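Local coordinates for glucose-6-phosphate isomerase (Plasmodium falciparum, PDB 3QKI), which probably interconverts glucose 6-phosphate and fructose 6-phosphate, the second step of glycolysis, at residues Ser28-Lys40 and Leu362-Lys374. Residues are numbered along the deposited sequence; the frame is centred on the assembly and turned at random.
Sequences SYKELVTLSAEEK and LTSFYNSHFFDYK
Phe370 is the knob of this contact: its ring enters a hole on helix 28-39 made by Tyr29, Leu32, Val33 and Ser36. A flat phenyl suits the place, offering two faces and an edge. Leu32 CB lies over one face, 3.9 Å from the ring centroid in a CH-pi contact, while His369 CB of its own helix covers the opposite face; Val33 CG2 meets the edge. At the ring's root, Ser36 OG comes within 3.4 Å of Phe370 CB. A small serine lets the backbones close to 6.1 Å between the CA atoms of Ser36 and Phe370, and its hydroxyl turns back toward the carbonyls of Leu32 and Val33.

Aromatic contacts extend the core. Phe370 directs its edge at the face of Tyr29 (planes at 55°), and Phe365 CZ packs near the tyrosine's rim. A chi1 of -173° carries the Tyr29 ring across to His369. Tyrosine can both pack and bond here: OH and ND1 share a hydrogen bond of 2.9 Å at the imidazole edge, the rings nearly perpendicular. Asn414 is the stronger polar partner of His369.

Polar grips close the other end. Lys40 lays apolar methylenes over Phe371, CE above the ring face, and its ammonium NZ meets Phe370 O at 3.0 Å, in the carbonyl plane; a water links NZ to Phe371 O. Tyr366 OH, 3.3 Å from Glu39 CG, hydrogen-bonds to Arg72 O.

The helices cross at -79°, a steep knob-into-hole packing that joins the N-terminal helix to the one leading into strand 375-380 of the mixed sheet.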
loop_
_atom_site.group_PDB
_atom_site.type_symbol
_atom_site.label_atom_id
_atom_site.label_comp_id
_atom_site.label_asym_id
_atom_site.label_seq_id
_atom_site.Cartn_x
_atom_site.Cartn_y
_atom_site.Cartn_z
ATOM N N SER A 28 -20.915 27.413 -14.205
ATOM C CA SER A 28 -20.442 27.185 -12.839
ATOM C C SER A 28 -18.988 26.687 -12.768
ATOM O O SER A 28 -18.312 27.008 -11.789
ATOM C CB SER A 28 -21.388 26.265 -12.081
ATOM O OG SER A 28 -21.509 25.055 -12.803
ATOM N N TYR A 29 -18.483 25.963 -13.809
ATOM C CA TYR A 29 -17.092 25.519 -13.846
ATOM C C TYR A 29 -16.180 26.745 -14.086
ATOM O O TYR A 29 -15.145 26.913 -13.421
ATOM C CB TYR A 29 -16.875 24.460 -14.957
ATOM C CG TYR A 29 -15.497 23.824 -14.949
ATOM C CD1 TYR A 29 -14.403 24.471 -15.522
ATOM C CD2 TYR A 29 -15.298 22.542 -14.433
ATOM C CE1 TYR A 29 -13.139 23.891 -15.529
ATOM C CE2 TYR A 29 -14.027 21.963 -14.407
ATOM C CZ TYR A 29 -12.946 22.648 -14.951
ATOM O OH TYR A 29 -11.681 22.105 -14.991
ATOM N N LYS A 30 -16.553 27.581 -15.069
ATOM C CA LYS A 30 -15.815 28.793 -15.409
ATOM C C LYS A 30 -15.766 29.740 -14.175
ATOM O O LYS A 30 -14.719 30.324 -13.911
ATOM C CB LYS A 30 -16.432 29.477 -16.638
ATOM C CG LYS A 30 -16.065 28.800 -17.954
ATOM C CD LYS A 30 -16.957 29.269 -19.076
ATOM C CE LYS A 30 -16.522 28.711 -20.411
ATOM N NZ LYS A 30 -17.526 28.976 -21.484
ATOM N N GLU A 31 -16.845 29.771 -13.370
ATOM C CA GLU A 31 -16.912 30.574 -12.152
ATOM C C GLU A 31 -15.983 29.997 -11.070
ATOM O O GLU A 31 -15.289 30.760 -10.407
ATOM C CB GLU A 31 -18.359 30.708 -11.641
ATOM C CG GLU A 31 -19.225 31.541 -12.573
ATOM C CD GLU A 31 -20.702 31.636 -12.242
ATOM O OE1 GLU A 31 -21.243 30.707 -11.600
ATOM O OE2 GLU A 31 -21.324 32.645 -12.647
ATOM N N LEU A 32 -15.931 28.651 -10.934
ATOM C CA LEU A 32 -15.041 27.966 -9.990
ATOM C C LEU A 32 -13.562 28.229 -10.334
ATOM O O LEU A 32 -12.770 28.386 -9.419
ATOM C CB LEU A 32 -15.356 26.462 -9.916
ATOM C CG LEU A 32 -16.574 26.101 -9.081
ATOM C CD1 LEU A 32 -17.126 24.747 -9.462
ATOM C CD2 LEU A 32 -16.283 26.191 -7.609
ATOM N N VAL A 33 -13.210 28.355 -11.627
ATOM C CA VAL A 33 -11.838 28.686 -12.060
ATOM C C VAL A 33 -11.416 30.029 -11.412
ATOM O O VAL A 33 -10.328 30.118 -10.837
ATOM C CB VAL A 33 -11.708 28.748 -13.611
ATOM C CG1 VAL A 33 -10.329 29.252 -14.039
ATOM C CG2 VAL A 33 -11.999 27.405 -14.258
ATOM N N THR A 34 -12.289 31.041 -11.461
ATOM C CA THR A 34 -11.988 32.355 -10.892
ATOM C C THR A 34 -12.080 32.385 -9.373
ATOM O O THR A 34 -11.205 32.982 -8.749
ATOM C CB THR A 34 -12.657 33.514 -11.642
ATOM O OG1 THR A 34 -14.031 33.554 -11.306
ATOM C CG2 THR A 34 -12.438 33.457 -13.154
ATOM N N LEU A 35 -13.070 31.683 -8.773
ATOM C CA LEU A 35 -13.178 31.604 -7.306
ATOM C C LEU A 35 -11.965 30.909 -6.673
ATOM O O LEU A 35 -11.460 31.378 -5.654
ATOM C CB LEU A 35 -14.439 30.875 -6.885
ATOM C CG LEU A 35 -15.758 31.599 -7.067
ATOM C CD1 LEU A 35 -16.892 30.610 -6.980
ATOM C CD2 LEU A 35 -15.954 32.648 -6.005
ATOM N N SER A 36 -11.503 29.801 -7.270
ATOM C CA SER A 36 -10.335 29.059 -6.780
ATOM C C SER A 36 -9.075 29.922 -6.832
ATOM O O SER A 36 -8.238 29.790 -5.939
ATOM C CB SER A 36 -10.135 27.767 -7.562
ATOM O OG SER A 36 -9.711 28.008 -8.896
ATOM N N ALA A 37 -8.936 30.808 -7.857
ATOM C CA ALA A 37 -7.799 31.731 -7.976
ATOM C C ALA A 37 -7.773 32.696 -6.774
ATOM O O ALA A 37 -6.699 32.975 -6.251
ATOM C CB ALA A 37 -7.865 32.509 -9.291
ATOM N N GLU A 38 -8.940 33.148 -6.294
ATOM C CA GLU A 38 -9.002 33.965 -5.076
ATOM C C GLU A 38 -8.770 33.105 -3.808
ATOM O O GLU A 38 -8.100 33.559 -2.881
ATOM C CB GLU A 38 -10.324 34.704 -4.975
ATOM C CG GLU A 38 -10.295 35.810 -3.925
ATOM C CD GLU A 38 -11.356 36.862 -4.183
ATOM O OE1 GLU A 38 -12.324 36.910 -3.394
ATOM O OE2 GLU A 38 -11.252 37.601 -5.195
ATOM N N GLU A 39 -9.299 31.849 -3.787
ATOM C CA GLU A 39 -9.112 30.923 -2.666
ATOM C C GLU A 39 -7.632 30.637 -2.401
ATOM O O GLU A 39 -7.232 30.482 -1.240
ATOM C CB GLU A 39 -9.905 29.612 -2.886
ATOM C CG GLU A 39 -11.421 29.790 -2.782
ATOM C CD GLU A 39 -12.003 30.202 -1.440
ATOM O OE1 GLU A 39 -13.240 30.383 -1.367
ATOM O OE2 GLU A 39 -11.236 30.324 -0.456
ATOM N N LYS A 40 -6.815 30.649 -3.462
ATOM C CA LYS A 40 -5.366 30.418 -3.386
ATOM C C LYS A 40 -4.632 31.505 -2.581
ATOM O O LYS A 40 -3.535 31.247 -2.080
ATOM C CB LYS A 40 -4.766 30.273 -4.792
ATOM C CG LYS A 40 -5.161 28.959 -5.428
ATOM C CD LYS A 40 -4.524 28.692 -6.771
ATOM C CE LYS A 40 -5.337 27.653 -7.515
ATOM N NZ LYS A 40 -4.611 27.129 -8.702
ATOM N N LEU A 362 -17.437 16.443 -4.450
ATOM C CA LEU A 362 -17.232 17.838 -4.896
ATOM C C LEU A 362 -15.887 18.382 -4.439
ATOM O O LEU A 362 -15.218 19.066 -5.201
ATOM C CB LEU A 362 -18.367 18.759 -4.426
ATOM C CG LEU A 362 -19.731 18.601 -5.136
ATOM C CD1 LEU A 362 -20.814 19.338 -4.364
ATOM C CD2 LEU A 362 -19.676 19.126 -6.529
ATOM N N THR A 363 -15.484 18.038 -3.194
ATOM C CA THR A 363 -14.208 18.442 -2.599
ATOM C C THR A 363 -13.058 17.840 -3.408
ATOM O O THR A 363 -12.121 18.552 -3.759
ATOM C CB THR A 363 -14.177 18.017 -1.132
ATOM O OG1 THR A 363 -15.226 18.697 -0.431
ATOM C CG2 THR A 363 -12.860 18.295 -0.469
ATOM N N SER A 364 -13.137 16.533 -3.698
ATOM C CA SER A 364 -12.136 15.800 -4.471
ATOM C C SER A 364 -11.983 16.415 -5.879
ATOM O O SER A 364 -10.860 16.634 -6.336
ATOM C CB SER A 364 -12.551 14.341 -4.563
ATOM O OG SER A 364 -11.633 13.549 -5.303
ATOM N N PHE A 365 -13.112 16.683 -6.552
ATOM C CA PHE A 365 -13.198 17.292 -7.879
ATOM C C PHE A 365 -12.553 18.679 -7.865
ATOM O O PHE A 365 -11.771 19.003 -8.752
ATOM C CB PHE A 365 -14.685 17.370 -8.308
ATOM C CG PHE A 365 -14.943 18.132 -9.586
ATOM C CD1 PHE A 365 -14.670 17.563 -10.825
ATOM C CD2 PHE A 365 -15.468 19.423 -9.549
ATOM C CE1 PHE A 365 -14.919 18.271 -12.009
ATOM C CE2 PHE A 365 -15.686 20.141 -10.727
ATOM C CZ PHE A 365 -15.411 19.562 -11.951
ATOM N N TYR A 366 -12.892 19.500 -6.840
ATOM C CA TYR A 366 -12.370 20.848 -6.645
ATOM C C TYR A 366 -10.828 20.837 -6.498
ATOM O O TYR A 366 -10.139 21.539 -7.238
ATOM C CB TYR A 366 -13.038 21.439 -5.396
ATOM C CG TYR A 366 -12.585 22.827 -5.013
ATOM C CD1 TYR A 366 -13.046 23.949 -5.702
ATOM C CD2 TYR A 366 -11.781 23.035 -3.895
ATOM C CE1 TYR A 366 -12.664 25.234 -5.332
ATOM C CE2 TYR A 366 -11.390 24.321 -3.512
ATOM C CZ TYR A 366 -11.844 25.418 -4.229
ATOM O OH TYR A 366 -11.470 26.681 -3.848
ATOM N N ASN A 367 -10.300 20.003 -5.583
ATOM C CA ASN A 367 -8.847 19.869 -5.368
ATOM C C ASN A 367 -8.115 19.433 -6.606
ATOM O O ASN A 367 -7.055 19.986 -6.921
ATOM C CB ASN A 367 -8.553 18.910 -4.220
ATOM C CG ASN A 367 -8.863 19.508 -2.880
ATOM O OD1 ASN A 367 -8.899 20.721 -2.731
ATOM N ND2 ASN A 367 -9.113 18.668 -1.882
ATOM N N SER A 368 -8.673 18.466 -7.324
ATOM C CA SER A 368 -8.029 17.960 -8.540
ATOM C C SER A 368 -8.111 18.966 -9.699
ATOM O O SER A 368 -7.099 19.237 -10.349
ATOM C CB SER A 368 -8.643 16.622 -8.949
ATOM O OG SER A 368 -8.175 16.199 -10.228
ATOM N N HIS A 369 -9.322 19.500 -9.983
ATOM C CA HIS A 369 -9.486 20.411 -11.108
ATOM C C HIS A 369 -8.931 21.811 -10.945
ATOM O O HIS A 369 -8.309 22.319 -11.871
ATOM C CB HIS A 369 -10.941 20.438 -11.613
ATOM C CG HIS A 369 -11.249 19.288 -12.517
ATOM N ND1 HIS A 369 -11.626 19.489 -13.833
ATOM C CD2 HIS A 369 -11.168 17.953 -12.283
ATOM C CE1 HIS A 369 -11.762 18.284 -14.357
ATOM N NE2 HIS A 369 -11.494 17.329 -13.466
ATOM N N PHE A 370 -9.167 22.436 -9.795
ATOM C CA PHE A 370 -8.799 23.829 -9.550
ATOM C C PHE A 370 -7.454 24.068 -8.856
ATOM O O PHE A 370 -6.879 25.148 -8.994
ATOM C CB PHE A 370 -9.976 24.574 -8.908
ATOM C CG PHE A 370 -11.228 24.351 -9.716
ATOM C CD1 PHE A 370 -11.339 24.856 -11.008
ATOM C CD2 PHE A 370 -12.243 23.528 -9.244
ATOM C CE1 PHE A 370 -12.453 24.568 -11.793
ATOM C CE2 PHE A 370 -13.363 23.253 -10.026
ATOM C CZ PHE A 370 -13.450 23.758 -11.302
ATOM N N PHE A 371 -6.916 23.053 -8.199
ATOM C CA PHE A 371 -5.617 23.170 -7.526
ATOM C C PHE A 371 -4.592 22.247 -8.152
ATOM O O PHE A 371 -3.412 22.306 -7.796
ATOM C CB PHE A 371 -5.773 22.881 -6.030
ATOM C CG PHE A 371 -6.338 24.039 -5.259
ATOM C CD1 PHE A 371 -7.707 24.294 -5.253
ATOM C CD2 PHE A 371 -5.505 24.874 -4.523
ATOM C CE1 PHE A 371 -8.230 25.381 -4.551
ATOM C CE2 PHE A 371 -6.033 25.949 -3.799
ATOM C CZ PHE A 371 -7.389 26.206 -3.834
ATOM N N ASP A 372 -5.048 21.374 -9.067
ATOM C CA ASP A 372 -4.223 20.394 -9.763
ATOM C C ASP A 372 -3.563 19.395 -8.804
ATOM O O ASP A 372 -2.415 18.963 -9.017
ATOM C CB ASP A 372 -3.243 21.083 -10.738
ATOM C CG ASP A 372 -3.008 20.312 -12.018
ATOM O OD1 ASP A 372 -1.843 20.173 -12.409
ATOM O OD2 ASP A 372 -4.006 19.876 -12.648
ATOM N N TYR A 373 -4.283 19.058 -7.716
ATOM C CA TYR A 373 -3.860 18.064 -6.717
ATOM C C TYR A 373 -4.329 16.690 -7.202
ATOM O O TYR A 373 -5.489 16.303 -7.021
ATOM C CB TYR A 373 -4.422 18.400 -5.328
ATOM C CG TYR A 373 -3.900 19.695 -4.731
ATOM C CD1 TYR A 373 -2.677 20.233 -5.134
ATOM C CD2 TYR A 373 -4.617 20.372 -3.750
ATOM C CE1 TYR A 373 -2.192 21.418 -4.584
ATOM C CE2 TYR A 373 -4.135 21.550 -3.185
ATOM C CZ TYR A 373 -2.928 22.076 -3.617
ATOM O OH TYR A 373 -2.448 23.252 -3.091
ATOM N N LYS A 374 -3.436 15.996 -7.902
ATOM C CA LYS A 374 -3.718 14.706 -8.548
ATOM C C LYS A 374 -3.508 13.460 -7.671
ATOM O O LYS A 374 -3.441 12.337 -8.183
ATOM C CB LYS A 374 -2.972 14.603 -9.870
ATOM C CG LYS A 374 -3.237 15.763 -10.839
ATOM C CD LYS A 374 -2.676 15.386 -12.198
ATOM C CE LYS A 374 -2.027 16.547 -12.882
ATOM N NZ LYS A 374 -1.833 16.284 -14.330
HETATM O O HOH W 1 -2.434 25.189 -7.214
#